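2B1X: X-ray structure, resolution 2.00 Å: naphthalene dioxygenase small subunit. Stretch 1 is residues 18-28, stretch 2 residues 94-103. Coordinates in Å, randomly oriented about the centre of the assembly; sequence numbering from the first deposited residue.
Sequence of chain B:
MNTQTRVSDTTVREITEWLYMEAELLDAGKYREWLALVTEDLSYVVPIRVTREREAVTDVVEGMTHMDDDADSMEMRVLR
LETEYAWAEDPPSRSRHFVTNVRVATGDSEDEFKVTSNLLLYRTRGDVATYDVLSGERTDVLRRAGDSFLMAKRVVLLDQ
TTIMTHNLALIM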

# COMPACT_ATOMS: atom_id res chain seq x y z
N TRP B 18 -30.17 7.80 -15.47
CA TRP B 18 -29.49 9.06 -15.77
C TRP B 18 -28.12 9.09 -15.06
O TRP B 18 -27.10 9.45 -15.66
CB TRP B 18 -30.37 10.24 -15.36
CG TRP B 18 -29.87 11.59 -15.80
CD1 TRP B 18 -30.28 12.30 -16.91
CD2 TRP B 18 -28.88 12.39 -15.15
NE1 TRP B 18 -29.60 13.50 -16.97
CE2 TRP B 18 -28.74 13.58 -15.91
CE3 TRP B 18 -28.10 12.24 -13.99
CZ2 TRP B 18 -27.84 14.60 -15.55
CZ3 TRP B 18 -27.20 13.24 -13.64
CH2 TRP B 18 -27.08 14.41 -14.42
N LEU B 19 -28.08 8.66 -13.81
CA LEU B 19 -26.81 8.65 -13.07
C LEU B 19 -25.79 7.72 -13.70
O LEU B 19 -24.59 8.02 -13.74
CB LEU B 19 -27.05 8.25 -11.61
CG LEU B 19 -27.70 9.24 -10.67
CD1 LEU B 19 -27.91 8.62 -9.32
CD2 LEU B 19 -26.82 10.48 -10.54
N TYR B 20 -26.26 6.57 -14.19
CA TYR B 20 -25.33 5.60 -14.76
C TYR B 20 -24.84 6.10 -16.11
O TYR B 20 -23.69 5.87 -16.47
CB TYR B 20 -25.96 4.21 -14.88
CG TYR B 20 -26.35 3.56 -13.58
CD1 TYR B 20 -27.23 2.49 -13.58
CD2 TYR B 20 -25.79 3.95 -12.34
CE1 TYR B 20 -27.60 1.84 -12.42
CE2 TYR B 20 -26.15 3.28 -11.13
CZ TYR B 20 -27.06 2.23 -11.20
OH TYR B 20 -27.47 1.53 -10.07
N MET B 21 -25.70 6.78 -16.86
CA MET B 21 -25.31 7.41 -18.13
C MET B 21 -24.28 8.53 -17.91
O MET B 21 -23.35 8.72 -18.69
CB MET B 21 -26.56 7.95 -18.83
CG MET B 21 -26.32 8.83 -20.10
SD MET B 21 -25.92 10.57 -19.69
CE MET B 21 -27.51 11.21 -19.03
N GLU B 22 -24.46 9.28 -16.82
CA GLU B 22 -23.58 10.38 -16.50
C GLU B 22 -22.19 9.84 -16.19
O GLU B 22 -21.21 10.34 -16.73
CB GLU B 22 -24.10 11.16 -15.30
CG GLU B 22 -23.36 12.47 -15.07
CD GLU B 22 -23.14 12.82 -13.60
OE1 GLU B 22 -23.81 12.23 -12.72
OE2 GLU B 22 -22.33 13.73 -13.31
N ALA B 23 -22.14 8.84 -15.31
CA ALA B 23 -20.89 8.16 -14.95
C ALA B 23 -20.18 7.55 -16.17
O ALA B 23 -18.96 7.64 -16.31
CB ALA B 23 -21.17 7.07 -13.90
N GLU B 24 -20.94 6.91 -17.04
CA GLU B 24 -20.41 6.35 -18.28
C GLU B 24 -19.72 7.37 -19.16
O GLU B 24 -18.63 7.10 -19.68
CB GLU B 24 -21.51 5.64 -19.09
CG GLU B 24 -21.02 5.00 -20.38
CD GLU B 24 -22.14 4.46 -21.24
OE1 GLU B 24 -22.89 3.59 -20.77
OE2 GLU B 24 -22.29 4.92 -22.39
N LEU B 25 -20.35 8.52 -19.35
CA LEU B 25 -19.74 9.62 -20.11
C LEU B 25 -18.42 10.03 -19.46
O LEU B 25 -17.41 10.14 -20.15
CB LEU B 25 -20.69 10.83 -20.18
CG LEU B 25 -21.97 10.82 -21.05
CD1 LEU B 25 -22.64 12.21 -21.04
CD2 LEU B 25 -21.68 10.43 -22.51
N LEU B 26 -18.43 10.24 -18.14
CA LEU B 26 -17.20 10.65 -17.44
C LEU B 26 -16.10 9.59 -17.62
O LEU B 26 -14.95 9.92 -17.92
CB LEU B 26 -17.44 10.87 -15.93
CG LEU B 26 -17.76 12.27 -15.35
CD1 LEU B 26 -17.71 13.41 -16.36
CD2 LEU B 26 -19.09 12.31 -14.62
N ASP B 27 -16.45 8.33 -17.46
CA ASP B 27 -15.44 7.28 -17.58
C ASP B 27 -14.96 7.08 -19.03
O ASP B 27 -13.98 6.40 -19.26
CB ASP B 27 -15.92 5.96 -16.95
CG ASP B 27 -16.22 6.10 -15.45
OD1 ASP B 27 -15.61 6.99 -14.79
OD2 ASP B 27 -17.07 5.38 -14.86
N ALA B 28 -15.65 7.65 -20.00
CA ALA B 28 -15.22 7.54 -21.39
C ALA B 28 -14.52 8.82 -21.83
O ALA B 28 -14.09 8.94 -23.00
CB ALA B 28 -16.37 7.21 -22.29
N ARG B 94 -7.27 6.23 -16.33
CA ARG B 94 -8.33 5.25 -16.43
C ARG B 94 -9.12 5.41 -15.14
O ARG B 94 -8.56 5.31 -14.05
CB ARG B 94 -7.76 3.83 -16.50
CG ARG B 94 -7.32 3.46 -17.87
CD ARG B 94 -5.94 3.97 -18.20
NE ARG B 94 -4.97 3.57 -17.17
CZ ARG B 94 -3.67 3.72 -17.30
NH1 ARG B 94 -3.17 4.21 -18.44
NH2 ARG B 94 -2.84 3.31 -16.32
N SER B 95 -10.40 5.72 -15.25
CA SER B 95 -11.19 5.88 -14.03
C SER B 95 -12.45 5.04 -14.07
O SER B 95 -12.90 4.63 -15.14
CB SER B 95 -11.59 7.34 -13.90
OG SER B 95 -12.39 7.70 -15.00
N ARG B 96 -13.03 4.77 -12.90
CA ARG B 96 -14.36 4.17 -12.85
C ARG B 96 -15.14 4.79 -11.72
O ARG B 96 -14.70 4.79 -10.56
CB ARG B 96 -14.30 2.65 -12.72
CG ARG B 96 -15.68 1.95 -12.87
CD ARG B 96 -15.60 0.70 -13.77
NE ARG B 96 -14.77 1.04 -14.93
CZ ARG B 96 -15.25 1.62 -16.03
NH1 ARG B 96 -16.56 1.81 -16.14
NH2 ARG B 96 -14.42 1.97 -17.02
N HIS B 97 -16.32 5.30 -12.08
CA HIS B 97 -17.26 5.83 -11.13
C HIS B 97 -18.20 4.68 -10.73
O HIS B 97 -19.11 4.34 -11.49
CB HIS B 97 -18.10 6.96 -11.78
CG HIS B 97 -17.35 8.25 -11.99
ND1 HIS B 97 -16.27 8.36 -12.84
CD2 HIS B 97 -17.51 9.48 -11.42
CE1 HIS B 97 -15.81 9.61 -12.82
NE2 HIS B 97 -16.53 10.30 -11.95
N PHE B 98 -17.99 4.09 -9.56
CA PHE B 98 -18.97 3.15 -9.01
C PHE B 98 -19.99 3.97 -8.22
O PHE B 98 -19.63 4.65 -7.24
CB PHE B 98 -18.29 2.13 -8.09
CG PHE B 98 -17.28 1.27 -8.79
CD1 PHE B 98 -15.93 1.66 -8.87
CD2 PHE B 98 -17.68 0.09 -9.42
CE1 PHE B 98 -14.97 0.88 -9.50
CE2 PHE B 98 -16.71 -0.72 -10.08
CZ PHE B 98 -15.36 -0.32 -10.13
N VAL B 99 -21.26 3.86 -8.62
CA VAL B 99 -22.35 4.67 -8.08
C VAL B 99 -23.32 3.65 -7.46
O VAL B 99 -23.86 2.77 -8.17
CB VAL B 99 -23.04 5.49 -9.20
CG1 VAL B 99 -24.18 6.27 -8.67
CG2 VAL B 99 -22.01 6.47 -9.94
N THR B 100 -23.52 3.75 -6.14
CA THR B 100 -24.33 2.77 -5.43
C THR B 100 -25.17 3.47 -4.40
O THR B 100 -24.98 4.67 -4.15
CB THR B 100 -23.43 1.77 -4.65
OG1 THR B 100 -22.91 2.44 -3.49
CG2 THR B 100 -22.23 1.35 -5.45
N ASN B 101 -26.04 2.69 -3.74
CA ASN B 101 -26.87 3.24 -2.66
C ASN B 101 -27.65 4.49 -3.16
O ASN B 101 -27.64 5.52 -2.50
CB ASN B 101 -26.00 3.66 -1.46
CG ASN B 101 -25.34 2.50 -0.72
OD1 ASN B 101 -25.57 2.30 0.49
ND2 ASN B 101 -24.50 1.76 -1.42
N VAL B 102 -28.30 4.41 -4.32
CA VAL B 102 -29.01 5.58 -4.88
C VAL B 102 -30.29 5.87 -4.11
O VAL B 102 -31.17 5.00 -3.99
CB VAL B 102 -29.28 5.41 -6.37
CG1 VAL B 102 -30.18 6.60 -6.94
CG2 VAL B 102 -27.97 5.30 -7.16
N ARG B 103 -30.39 7.06 -3.53
CA ARG B 103 -31.62 7.48 -2.84
C ARG B 103 -32.22 8.68 -3.57
O ARG B 103 -31.52 9.66 -3.89
CB ARG B 103 -31.35 7.82 -1.36
CG ARG B 103 -30.88 6.62 -0.51
CD ARG B 103 -29.83 6.99 0.51
NE ARG B 103 -28.53 7.01 -0.15
CZ ARG B 103 -27.45 7.62 0.31
NH1 ARG B 103 -27.50 8.26 1.47
NH2 ARG B 103 -26.31 7.57 -0.39
O HOH W 1 -25.20 0.74 -8.89
O HOH W 2 -13.56 10.28 -15.51
O HOH W 3 -12.35 5.32 -17.76
O HOH W 4 -15.34 3.23 -19.70

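The helix of stretch 1 runs nearly antiparallel to strand 94-100, at 170°, with the axes 7.8 Å apart at their closest, and the two stretches bury 477 Å² between them. Ala23, whose CB faces the strand, has that CB 3.7 Å from His97 CB and 4.1 Å from Val99 CG2.

Asp27, which covers the most surface, is the polar anchor. Its CA-to-CB bond points sideways, but the m rotamer brings the carboxylate to the strand, where it grips His97 twice: His97 ND1 donates to Asp27 OD1 in a very short 2.5 Å hydrogen bond, and His97 N donates to Asp27 OD2 at 2.9 Å, almost straight. An acid suits this place because its two oxygens can serve ring and backbone together. Asp27 OD2 also lies over one face of the Arg96 guanidinium, 3.8 Å from Arg96 NH1, a long salt bridge of charge alone.

The CA-to-CB bond of buried His97 points toward the helix. Its ring suits the place by donating from its edge while Leu26 CB packs over one face, 3.7 Å from His97 CE1.

Val99, the next strand residue facing the helix, is buried too, and its compact side chain gives the contact an apolar side. Tyr20 CE2 lies 4.3 Å from Val99 CB, while water 1 links Tyr20 OH (2.7 Å) to Val99 O (2.5 Å). Beyond the corner, Val102 CG1 extends the greasy patch, 3.9 Å from Leu19 CD1.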